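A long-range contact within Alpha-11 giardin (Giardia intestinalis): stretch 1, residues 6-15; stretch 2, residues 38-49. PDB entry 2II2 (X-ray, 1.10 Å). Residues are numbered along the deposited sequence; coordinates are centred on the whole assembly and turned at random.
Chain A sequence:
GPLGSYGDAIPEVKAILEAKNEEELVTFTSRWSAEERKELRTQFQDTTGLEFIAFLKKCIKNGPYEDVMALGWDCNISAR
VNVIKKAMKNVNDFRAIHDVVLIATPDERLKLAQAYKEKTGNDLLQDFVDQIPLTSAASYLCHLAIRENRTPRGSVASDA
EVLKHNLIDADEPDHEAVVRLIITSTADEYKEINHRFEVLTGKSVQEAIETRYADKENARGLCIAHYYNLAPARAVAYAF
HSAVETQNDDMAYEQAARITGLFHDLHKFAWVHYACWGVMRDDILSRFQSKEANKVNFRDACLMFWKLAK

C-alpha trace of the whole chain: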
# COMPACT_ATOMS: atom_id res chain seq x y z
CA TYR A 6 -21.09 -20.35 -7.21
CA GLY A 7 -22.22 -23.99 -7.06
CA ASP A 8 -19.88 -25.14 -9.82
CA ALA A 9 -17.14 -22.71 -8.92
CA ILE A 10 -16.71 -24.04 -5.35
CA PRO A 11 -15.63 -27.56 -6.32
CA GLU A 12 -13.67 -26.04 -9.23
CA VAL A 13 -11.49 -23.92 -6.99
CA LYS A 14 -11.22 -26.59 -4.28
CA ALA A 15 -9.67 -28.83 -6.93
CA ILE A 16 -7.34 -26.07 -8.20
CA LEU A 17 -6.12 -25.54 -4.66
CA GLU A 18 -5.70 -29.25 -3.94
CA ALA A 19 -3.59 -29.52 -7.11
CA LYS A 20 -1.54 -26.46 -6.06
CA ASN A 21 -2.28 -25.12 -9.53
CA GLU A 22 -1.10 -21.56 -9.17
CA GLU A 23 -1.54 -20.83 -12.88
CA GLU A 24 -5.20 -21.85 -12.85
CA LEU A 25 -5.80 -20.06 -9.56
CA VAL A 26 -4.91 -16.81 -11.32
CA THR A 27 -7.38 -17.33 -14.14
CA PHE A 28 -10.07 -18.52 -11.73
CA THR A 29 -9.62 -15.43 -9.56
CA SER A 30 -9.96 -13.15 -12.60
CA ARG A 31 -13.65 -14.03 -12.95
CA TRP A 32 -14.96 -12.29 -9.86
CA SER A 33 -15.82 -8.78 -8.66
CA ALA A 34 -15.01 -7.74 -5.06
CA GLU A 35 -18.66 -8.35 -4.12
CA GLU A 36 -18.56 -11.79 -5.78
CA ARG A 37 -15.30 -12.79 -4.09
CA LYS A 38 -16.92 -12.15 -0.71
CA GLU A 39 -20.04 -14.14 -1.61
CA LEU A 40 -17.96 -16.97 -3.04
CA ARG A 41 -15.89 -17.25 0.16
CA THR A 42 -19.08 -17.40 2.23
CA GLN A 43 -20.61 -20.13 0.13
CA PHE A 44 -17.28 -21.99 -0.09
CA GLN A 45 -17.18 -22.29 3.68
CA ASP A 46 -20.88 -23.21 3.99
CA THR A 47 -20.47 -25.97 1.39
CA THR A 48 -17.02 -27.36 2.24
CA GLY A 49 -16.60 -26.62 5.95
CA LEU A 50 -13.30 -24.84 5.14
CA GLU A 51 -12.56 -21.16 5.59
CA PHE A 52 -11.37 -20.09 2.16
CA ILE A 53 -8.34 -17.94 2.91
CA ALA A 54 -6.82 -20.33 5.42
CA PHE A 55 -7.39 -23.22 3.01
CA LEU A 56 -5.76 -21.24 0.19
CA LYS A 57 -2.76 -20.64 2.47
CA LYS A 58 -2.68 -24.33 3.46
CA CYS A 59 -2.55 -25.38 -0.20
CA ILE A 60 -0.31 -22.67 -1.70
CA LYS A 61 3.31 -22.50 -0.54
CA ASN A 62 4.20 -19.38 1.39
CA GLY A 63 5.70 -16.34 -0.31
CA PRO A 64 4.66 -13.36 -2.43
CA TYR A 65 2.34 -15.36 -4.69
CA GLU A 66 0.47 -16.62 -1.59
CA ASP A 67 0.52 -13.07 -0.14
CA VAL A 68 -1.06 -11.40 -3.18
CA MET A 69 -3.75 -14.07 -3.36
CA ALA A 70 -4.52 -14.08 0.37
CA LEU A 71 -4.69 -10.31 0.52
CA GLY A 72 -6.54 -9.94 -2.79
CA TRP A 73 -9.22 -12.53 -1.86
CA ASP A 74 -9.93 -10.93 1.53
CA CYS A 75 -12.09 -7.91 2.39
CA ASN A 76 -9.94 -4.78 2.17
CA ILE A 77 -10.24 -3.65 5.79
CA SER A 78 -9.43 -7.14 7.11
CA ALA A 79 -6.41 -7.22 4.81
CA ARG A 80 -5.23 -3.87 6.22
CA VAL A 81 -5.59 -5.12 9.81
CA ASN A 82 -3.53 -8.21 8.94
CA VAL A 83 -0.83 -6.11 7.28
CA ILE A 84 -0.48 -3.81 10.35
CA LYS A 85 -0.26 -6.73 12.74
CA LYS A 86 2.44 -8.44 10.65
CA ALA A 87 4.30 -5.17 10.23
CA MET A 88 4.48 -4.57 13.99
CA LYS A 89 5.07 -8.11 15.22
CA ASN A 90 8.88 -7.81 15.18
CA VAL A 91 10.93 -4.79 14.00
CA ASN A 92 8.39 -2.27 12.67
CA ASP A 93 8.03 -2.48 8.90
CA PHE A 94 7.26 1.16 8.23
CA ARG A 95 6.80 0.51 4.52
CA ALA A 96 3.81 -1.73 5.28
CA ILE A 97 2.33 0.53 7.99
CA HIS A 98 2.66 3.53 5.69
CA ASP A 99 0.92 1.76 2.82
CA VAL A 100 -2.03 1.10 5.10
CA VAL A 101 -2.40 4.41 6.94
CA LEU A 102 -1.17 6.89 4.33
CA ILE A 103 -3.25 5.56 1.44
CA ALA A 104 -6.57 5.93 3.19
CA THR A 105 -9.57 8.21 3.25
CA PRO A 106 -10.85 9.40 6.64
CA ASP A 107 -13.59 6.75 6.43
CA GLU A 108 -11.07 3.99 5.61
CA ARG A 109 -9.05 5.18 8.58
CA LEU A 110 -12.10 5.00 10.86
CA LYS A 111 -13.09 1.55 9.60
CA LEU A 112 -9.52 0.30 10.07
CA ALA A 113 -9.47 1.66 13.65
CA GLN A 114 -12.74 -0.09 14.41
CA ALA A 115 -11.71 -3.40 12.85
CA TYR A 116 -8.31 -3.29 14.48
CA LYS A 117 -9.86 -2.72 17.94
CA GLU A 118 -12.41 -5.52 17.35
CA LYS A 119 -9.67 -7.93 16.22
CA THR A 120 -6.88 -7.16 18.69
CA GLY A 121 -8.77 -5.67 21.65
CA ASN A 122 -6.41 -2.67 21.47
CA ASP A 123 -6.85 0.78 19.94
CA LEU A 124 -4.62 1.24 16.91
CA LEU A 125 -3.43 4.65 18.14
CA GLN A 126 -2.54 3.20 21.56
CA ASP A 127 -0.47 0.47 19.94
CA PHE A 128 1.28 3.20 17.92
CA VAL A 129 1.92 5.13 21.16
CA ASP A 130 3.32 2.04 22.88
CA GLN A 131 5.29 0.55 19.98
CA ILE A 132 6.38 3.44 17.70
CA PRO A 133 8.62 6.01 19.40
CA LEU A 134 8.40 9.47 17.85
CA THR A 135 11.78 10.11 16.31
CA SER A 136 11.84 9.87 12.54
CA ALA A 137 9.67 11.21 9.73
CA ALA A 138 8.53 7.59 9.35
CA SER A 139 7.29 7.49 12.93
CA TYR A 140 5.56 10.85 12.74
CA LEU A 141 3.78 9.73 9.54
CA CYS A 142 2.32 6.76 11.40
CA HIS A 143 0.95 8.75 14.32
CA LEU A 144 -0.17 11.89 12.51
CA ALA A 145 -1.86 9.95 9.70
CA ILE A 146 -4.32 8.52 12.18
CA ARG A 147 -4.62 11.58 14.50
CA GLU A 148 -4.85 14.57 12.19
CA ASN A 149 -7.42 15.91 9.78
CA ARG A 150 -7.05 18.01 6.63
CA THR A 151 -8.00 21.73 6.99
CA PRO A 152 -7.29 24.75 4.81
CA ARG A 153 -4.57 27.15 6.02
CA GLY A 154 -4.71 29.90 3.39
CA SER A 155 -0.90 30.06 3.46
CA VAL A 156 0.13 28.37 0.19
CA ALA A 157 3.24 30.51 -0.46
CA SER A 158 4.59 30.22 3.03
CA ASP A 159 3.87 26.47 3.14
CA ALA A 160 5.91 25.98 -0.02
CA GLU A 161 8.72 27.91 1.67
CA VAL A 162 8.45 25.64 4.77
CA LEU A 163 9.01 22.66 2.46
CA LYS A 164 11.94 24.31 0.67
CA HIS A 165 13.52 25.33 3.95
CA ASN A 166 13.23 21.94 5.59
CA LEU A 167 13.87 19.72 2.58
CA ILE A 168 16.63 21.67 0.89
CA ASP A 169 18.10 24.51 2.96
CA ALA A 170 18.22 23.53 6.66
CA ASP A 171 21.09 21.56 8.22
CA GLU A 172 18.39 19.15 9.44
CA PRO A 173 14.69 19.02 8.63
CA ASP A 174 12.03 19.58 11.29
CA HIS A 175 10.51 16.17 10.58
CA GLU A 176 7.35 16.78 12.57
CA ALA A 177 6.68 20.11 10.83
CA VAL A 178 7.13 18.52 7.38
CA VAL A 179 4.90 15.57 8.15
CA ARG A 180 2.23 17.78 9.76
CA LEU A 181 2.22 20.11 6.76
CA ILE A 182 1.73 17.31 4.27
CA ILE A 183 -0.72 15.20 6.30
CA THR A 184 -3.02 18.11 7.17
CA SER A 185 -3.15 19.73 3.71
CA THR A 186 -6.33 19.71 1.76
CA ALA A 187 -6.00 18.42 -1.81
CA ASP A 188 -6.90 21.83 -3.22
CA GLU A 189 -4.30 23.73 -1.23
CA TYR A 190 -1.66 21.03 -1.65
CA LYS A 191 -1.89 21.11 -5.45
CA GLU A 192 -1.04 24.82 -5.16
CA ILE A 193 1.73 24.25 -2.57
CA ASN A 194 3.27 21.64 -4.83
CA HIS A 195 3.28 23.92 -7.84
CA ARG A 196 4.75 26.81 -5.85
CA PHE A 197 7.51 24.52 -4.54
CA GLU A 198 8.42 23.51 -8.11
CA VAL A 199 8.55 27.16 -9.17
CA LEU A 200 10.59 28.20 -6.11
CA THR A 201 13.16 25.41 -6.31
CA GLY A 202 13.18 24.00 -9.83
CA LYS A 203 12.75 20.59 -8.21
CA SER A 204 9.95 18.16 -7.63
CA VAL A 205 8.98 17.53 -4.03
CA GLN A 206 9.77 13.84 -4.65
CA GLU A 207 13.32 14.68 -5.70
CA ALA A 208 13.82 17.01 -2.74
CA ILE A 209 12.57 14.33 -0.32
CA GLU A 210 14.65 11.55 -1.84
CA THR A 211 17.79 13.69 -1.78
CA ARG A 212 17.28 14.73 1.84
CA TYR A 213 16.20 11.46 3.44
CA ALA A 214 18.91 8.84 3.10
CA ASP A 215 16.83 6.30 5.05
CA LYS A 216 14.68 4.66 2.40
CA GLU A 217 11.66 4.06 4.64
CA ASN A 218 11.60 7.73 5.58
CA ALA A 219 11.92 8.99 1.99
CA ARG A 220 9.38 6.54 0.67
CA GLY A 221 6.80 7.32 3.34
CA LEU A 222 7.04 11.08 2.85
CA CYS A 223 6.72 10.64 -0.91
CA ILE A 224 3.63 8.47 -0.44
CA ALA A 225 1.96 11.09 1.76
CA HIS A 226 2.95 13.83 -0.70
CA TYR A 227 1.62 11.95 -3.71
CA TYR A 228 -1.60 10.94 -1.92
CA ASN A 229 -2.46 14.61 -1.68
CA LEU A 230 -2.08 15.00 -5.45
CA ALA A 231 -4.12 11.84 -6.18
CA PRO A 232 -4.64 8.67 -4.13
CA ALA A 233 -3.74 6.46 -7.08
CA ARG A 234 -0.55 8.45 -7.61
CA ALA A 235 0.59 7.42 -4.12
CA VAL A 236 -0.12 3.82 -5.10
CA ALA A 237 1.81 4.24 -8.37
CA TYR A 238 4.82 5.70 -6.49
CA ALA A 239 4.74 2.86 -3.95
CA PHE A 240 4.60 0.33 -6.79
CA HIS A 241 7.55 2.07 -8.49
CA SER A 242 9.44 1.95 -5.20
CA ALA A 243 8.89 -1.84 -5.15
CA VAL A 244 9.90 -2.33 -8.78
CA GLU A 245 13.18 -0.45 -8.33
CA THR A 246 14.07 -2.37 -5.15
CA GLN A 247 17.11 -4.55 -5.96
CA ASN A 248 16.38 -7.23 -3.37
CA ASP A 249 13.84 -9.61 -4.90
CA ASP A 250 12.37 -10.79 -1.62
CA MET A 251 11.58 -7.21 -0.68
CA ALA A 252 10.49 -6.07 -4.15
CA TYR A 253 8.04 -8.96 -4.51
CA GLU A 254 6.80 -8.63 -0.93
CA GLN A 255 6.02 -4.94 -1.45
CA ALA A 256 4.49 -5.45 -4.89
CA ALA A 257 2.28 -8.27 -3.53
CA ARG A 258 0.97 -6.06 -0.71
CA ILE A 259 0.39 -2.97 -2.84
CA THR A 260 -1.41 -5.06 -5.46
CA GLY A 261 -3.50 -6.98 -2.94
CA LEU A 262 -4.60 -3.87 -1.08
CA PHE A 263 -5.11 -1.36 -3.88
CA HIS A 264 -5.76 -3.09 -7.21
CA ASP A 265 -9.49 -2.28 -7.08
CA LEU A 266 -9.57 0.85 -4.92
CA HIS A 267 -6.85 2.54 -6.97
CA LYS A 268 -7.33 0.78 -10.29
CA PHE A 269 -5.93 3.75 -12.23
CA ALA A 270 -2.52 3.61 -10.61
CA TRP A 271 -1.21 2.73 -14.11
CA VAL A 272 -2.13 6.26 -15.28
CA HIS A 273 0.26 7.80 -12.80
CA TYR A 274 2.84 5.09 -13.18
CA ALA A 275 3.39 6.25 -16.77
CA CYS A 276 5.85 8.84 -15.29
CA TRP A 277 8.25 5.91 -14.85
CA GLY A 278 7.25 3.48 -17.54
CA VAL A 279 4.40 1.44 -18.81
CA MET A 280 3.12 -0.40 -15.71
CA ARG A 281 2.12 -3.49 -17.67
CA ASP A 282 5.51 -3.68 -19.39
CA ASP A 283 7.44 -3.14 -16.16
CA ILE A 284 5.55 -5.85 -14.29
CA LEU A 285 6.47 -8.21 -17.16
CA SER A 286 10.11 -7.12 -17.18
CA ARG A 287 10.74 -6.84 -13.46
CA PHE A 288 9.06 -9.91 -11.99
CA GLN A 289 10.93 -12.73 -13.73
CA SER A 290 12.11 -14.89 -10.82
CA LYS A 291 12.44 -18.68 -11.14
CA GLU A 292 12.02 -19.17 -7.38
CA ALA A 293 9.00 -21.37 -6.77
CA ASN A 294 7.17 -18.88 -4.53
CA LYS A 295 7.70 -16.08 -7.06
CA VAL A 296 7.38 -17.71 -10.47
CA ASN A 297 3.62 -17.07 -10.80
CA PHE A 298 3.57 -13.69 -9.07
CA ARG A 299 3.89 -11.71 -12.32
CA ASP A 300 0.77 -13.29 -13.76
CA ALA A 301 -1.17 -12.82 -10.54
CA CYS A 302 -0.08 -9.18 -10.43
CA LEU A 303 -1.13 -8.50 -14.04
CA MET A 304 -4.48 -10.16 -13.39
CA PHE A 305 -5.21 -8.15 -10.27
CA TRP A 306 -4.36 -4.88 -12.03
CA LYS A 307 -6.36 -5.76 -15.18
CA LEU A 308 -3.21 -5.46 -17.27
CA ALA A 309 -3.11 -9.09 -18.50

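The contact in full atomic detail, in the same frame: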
# COMPACT_ATOMS: atom_id res chain seq x y z
N TYR A 6 -22.24 -19.92 -8.03
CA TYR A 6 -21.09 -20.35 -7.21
C TYR A 6 -21.03 -21.87 -7.02
O TYR A 6 -19.98 -22.41 -6.63
CB TYR A 6 -21.12 -19.64 -5.86
CG TYR A 6 -21.13 -18.13 -5.94
CD1 TYR A 6 -22.19 -17.40 -5.43
CD2 TYR A 6 -20.06 -17.43 -6.52
CE1 TYR A 6 -22.22 -16.01 -5.50
CE2 TYR A 6 -20.07 -16.03 -6.59
CZ TYR A 6 -21.15 -15.33 -6.08
OH TYR A 6 -21.17 -13.96 -6.15
N GLY A 7 -22.14 -22.56 -7.28
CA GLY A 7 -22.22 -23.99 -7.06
C GLY A 7 -21.20 -24.82 -7.81
O GLY A 7 -20.71 -25.79 -7.26
N ASP A 8 -20.91 -24.45 -9.06
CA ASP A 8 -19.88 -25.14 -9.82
C ASP A 8 -18.49 -24.62 -9.48
O ASP A 8 -17.51 -25.35 -9.48
CB ASP A 8 -20.12 -25.03 -11.32
CG ASP A 8 -21.42 -25.67 -11.74
OD1 ASP A 8 -21.72 -26.78 -11.25
OD2 ASP A 8 -22.15 -25.04 -12.54
N ALA A 9 -18.42 -23.33 -9.19
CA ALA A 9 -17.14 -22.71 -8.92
C ALA A 9 -16.48 -23.19 -7.63
O ALA A 9 -15.26 -23.24 -7.56
CB ALA A 9 -17.31 -21.22 -8.90
N ILE A 10 -17.27 -23.57 -6.62
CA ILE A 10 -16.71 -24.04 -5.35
C ILE A 10 -15.88 -25.32 -5.51
O ILE A 10 -14.71 -25.33 -5.14
CB ILE A 10 -17.82 -24.17 -4.29
CG1 ILE A 10 -18.22 -22.77 -3.83
CG2 ILE A 10 -17.39 -24.97 -3.11
CD1 ILE A 10 -19.54 -22.69 -3.15
N PRO A 11 -16.47 -26.39 -6.08
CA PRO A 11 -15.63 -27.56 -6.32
C PRO A 11 -14.47 -27.29 -7.29
O PRO A 11 -13.40 -27.89 -7.18
CB PRO A 11 -16.62 -28.62 -6.88
CG PRO A 11 -17.82 -27.89 -7.23
CD PRO A 11 -17.88 -26.63 -6.44
N GLU A 12 -14.71 -26.41 -8.26
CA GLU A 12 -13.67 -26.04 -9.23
C GLU A 12 -12.43 -25.48 -8.53
O GLU A 12 -11.30 -25.95 -8.76
CB GLU A 12 -14.23 -25.02 -10.23
CG GLU A 12 -13.24 -24.57 -11.30
CD GLU A 12 -13.79 -23.49 -12.20
OE1 GLU A 12 -14.85 -22.89 -11.91
OE2 GLU A 12 -13.13 -23.22 -13.23
N VAL A 13 -12.63 -24.50 -7.66
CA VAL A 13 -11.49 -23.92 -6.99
C VAL A 13 -10.90 -24.82 -5.89
O VAL A 13 -9.71 -24.78 -5.64
CB VAL A 13 -11.75 -22.49 -6.45
CG1 VAL A 13 -12.74 -22.49 -5.26
CG2 VAL A 13 -10.45 -21.79 -6.08
N LYS A 14 -11.74 -25.66 -5.27
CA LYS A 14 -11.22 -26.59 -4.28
C LYS A 14 -10.21 -27.50 -4.97
O LYS A 14 -9.12 -27.77 -4.44
CB LYS A 14 -12.35 -27.37 -3.61
CG LYS A 14 -11.89 -28.27 -2.49
CD LYS A 14 -13.09 -28.85 -1.76
CE LYS A 14 -12.73 -29.65 -0.52
NZ LYS A 14 -12.15 -30.99 -0.87
N ALA A 15 -10.56 -27.96 -6.18
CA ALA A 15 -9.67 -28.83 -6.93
C ALA A 15 -8.38 -28.13 -7.38
O ALA A 15 -7.29 -28.72 -7.37
CB ALA A 15 -10.40 -29.44 -8.12
N LYS A 38 -16.44 -12.04 -2.08
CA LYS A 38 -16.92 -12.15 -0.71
C LYS A 38 -18.02 -13.22 -0.62
O LYS A 38 -18.00 -14.11 0.24
CB LYS A 38 -17.43 -10.79 -0.22
CG LYS A 38 -17.86 -10.74 1.26
CD LYS A 38 -18.45 -9.36 1.61
CE LYS A 38 -18.79 -9.28 3.09
NZ LYS A 38 -19.32 -7.95 3.46
N GLU A 39 -18.97 -13.13 -1.55
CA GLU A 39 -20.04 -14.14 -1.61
C GLU A 39 -19.51 -15.55 -1.84
O GLU A 39 -19.97 -16.51 -1.22
CB GLU A 39 -21.06 -13.79 -2.70
CG GLU A 39 -21.92 -12.59 -2.34
CD GLU A 39 -22.99 -12.25 -3.37
OE1 GLU A 39 -22.89 -12.65 -4.56
OE2 GLU A 39 -23.97 -11.57 -2.98
N LEU A 40 -18.53 -15.68 -2.74
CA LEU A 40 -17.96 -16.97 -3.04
C LEU A 40 -17.29 -17.54 -1.79
O LEU A 40 -17.46 -18.72 -1.48
CB LEU A 40 -16.98 -16.83 -4.20
CG LEU A 40 -16.40 -18.12 -4.77
CD1 LEU A 40 -16.03 -17.86 -6.23
CD2 LEU A 40 -15.17 -18.58 -4.00
N ARG A 41 -16.53 -16.72 -1.06
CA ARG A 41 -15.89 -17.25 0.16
C ARG A 41 -16.94 -17.74 1.17
O ARG A 41 -16.77 -18.77 1.82
CB ARG A 41 -14.96 -16.21 0.81
CG ARG A 41 -13.76 -15.88 -0.02
CD ARG A 41 -12.78 -15.05 0.74
NE ARG A 41 -13.27 -13.72 1.06
CZ ARG A 41 -13.42 -13.22 2.28
NH1 ARG A 41 -13.16 -13.96 3.36
NH2 ARG A 41 -13.80 -11.97 2.43
N THR A 42 -18.02 -17.00 1.29
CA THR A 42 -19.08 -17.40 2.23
C THR A 42 -19.69 -18.73 1.87
O THR A 42 -19.80 -19.63 2.70
CB THR A 42 -20.17 -16.31 2.30
OG1 THR A 42 -19.57 -15.11 2.78
CG2 THR A 42 -21.35 -16.71 3.23
N GLN A 43 -20.02 -18.89 0.60
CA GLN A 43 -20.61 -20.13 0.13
C GLN A 43 -19.60 -21.28 0.18
O GLN A 43 -19.96 -22.42 0.47
CB GLN A 43 -21.16 -19.98 -1.29
CG GLN A 43 -22.43 -19.13 -1.41
CD GLN A 43 -23.30 -19.51 -2.63
OE1 GLN A 43 -24.16 -18.74 -3.05
NE2 GLN A 43 -23.08 -20.70 -3.18
N PHE A 44 -18.33 -20.98 -0.13
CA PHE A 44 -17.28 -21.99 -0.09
C PHE A 44 -17.22 -22.61 1.30
O PHE A 44 -17.18 -23.86 1.44
CB PHE A 44 -15.94 -21.37 -0.46
CG PHE A 44 -14.81 -22.35 -0.51
CD1 PHE A 44 -14.42 -22.94 -1.71
CD2 PHE A 44 -14.11 -22.66 0.65
CE1 PHE A 44 -13.36 -23.84 -1.76
CE2 PHE A 44 -13.05 -23.56 0.60
CZ PHE A 44 -12.68 -24.15 -0.61
N GLN A 45 -17.29 -21.77 2.33
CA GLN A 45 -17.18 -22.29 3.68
C GLN A 45 -18.45 -23.05 4.08
O GLN A 45 -18.38 -24.10 4.72
CB GLN A 45 -16.86 -21.17 4.66
CG GLN A 45 -16.74 -21.59 6.11
CD GLN A 45 -16.00 -20.56 6.95
OE1 GLN A 45 -15.66 -19.49 6.48
NE2 GLN A 45 -15.72 -20.91 8.20
N ASP A 46 -19.61 -22.52 3.71
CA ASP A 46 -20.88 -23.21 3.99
C ASP A 46 -20.90 -24.60 3.37
O ASP A 46 -21.33 -25.55 4.01
CB ASP A 46 -22.08 -22.42 3.46
CG ASP A 46 -23.40 -23.10 3.76
OD1 ASP A 46 -23.79 -23.14 4.95
OD2 ASP A 46 -24.02 -23.59 2.79
N THR A 47 -20.43 -24.70 2.14
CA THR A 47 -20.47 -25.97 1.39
C THR A 47 -19.39 -26.96 1.86
O THR A 47 -19.67 -28.16 2.05
CB THR A 47 -20.33 -25.69 -0.12
OG1 THR A 47 -21.45 -24.93 -0.57
CG2 THR A 47 -20.21 -26.97 -0.94
N THR A 48 -18.16 -26.47 2.05
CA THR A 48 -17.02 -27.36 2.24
C THR A 48 -16.62 -27.54 3.69
O THR A 48 -15.88 -28.47 4.01
CB THR A 48 -15.77 -26.85 1.52
OG1 THR A 48 -15.28 -25.67 2.19
CG2 THR A 48 -16.09 -26.54 0.03
N GLY A 49 -17.05 -26.63 4.55
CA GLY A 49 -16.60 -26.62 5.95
C GLY A 49 -15.25 -25.94 6.18
O GLY A 49 -14.76 -25.89 7.31

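The centre of the contact is I10, whose side chain sits as a knob in a hole formed by Q43, F44, T47 and T48, four residues from successive turns of the second helix. Its CA-to-CB bond points sideways to the other stretch, but with chi1 in the m and chi2 in the t rotamer the end of the side chain comes nearer. I10 CD1 reaches the backbone itself, lying 3.6 Å from Q43 C and 3.7 Å from F44 N, while I10 CG2 lies 3.7 Å from T48 CG2 and 3.9 Å from F44 CD1. The two helices cross almost at right angles, at -83°, with their axes 10.1 Å apart at closest approach. The CA atoms of I10 and F44 are 5.7 Å apart.

F44 extends the apolar centre along the first helix. Its ring is approached obliquely by I10, V13 and K14, with V13 CG1 3.8 Å from F44 CE1 and K14 CB 4.1 Å from the same atom. V13 and K14 follow I10 by three and four residues, about one helical turn, which brings all three to the same side of the helix. K14 contributes its aliphatic portion: K14 CD lies 4.2 Å from T48 CG2, and the chain then leads away, its amino group hydrogen-bonded elsewhere in the structure. T48 can offer its methyl group to I10 and K14 because its hydroxyl is turned back on its own helix, where T48 OG1 donates a hydrogen bond of 2.7 Å to F44 O.

In the other direction along the second helix, L40 continues the apolar surface. It meets A9 loosely, with A9 CB 4.5 Å from L40 CD1, and Y6 more closely, with Y6 CD2 3.9 Å from L40 CB. L40 CA lies over one face of the tyrosine ring, which therefore covers the helix backbone as well as the side chain.

Y6 also carries the contact to its polar edge. Near the plane of its ring, Q43 OE1 approaches Y6 CD1 at 3.4 Å, placing a partly negative oxygen beside the weakly positive rim of the aromatic system. Farther out, Y6 OH donates a hydrogen bond of 2.7 Å to E39 OE1, the only hydrogen bond between the stretches. One tyrosine thus combines apolar packing on L40 with a short bond to a carboxylate.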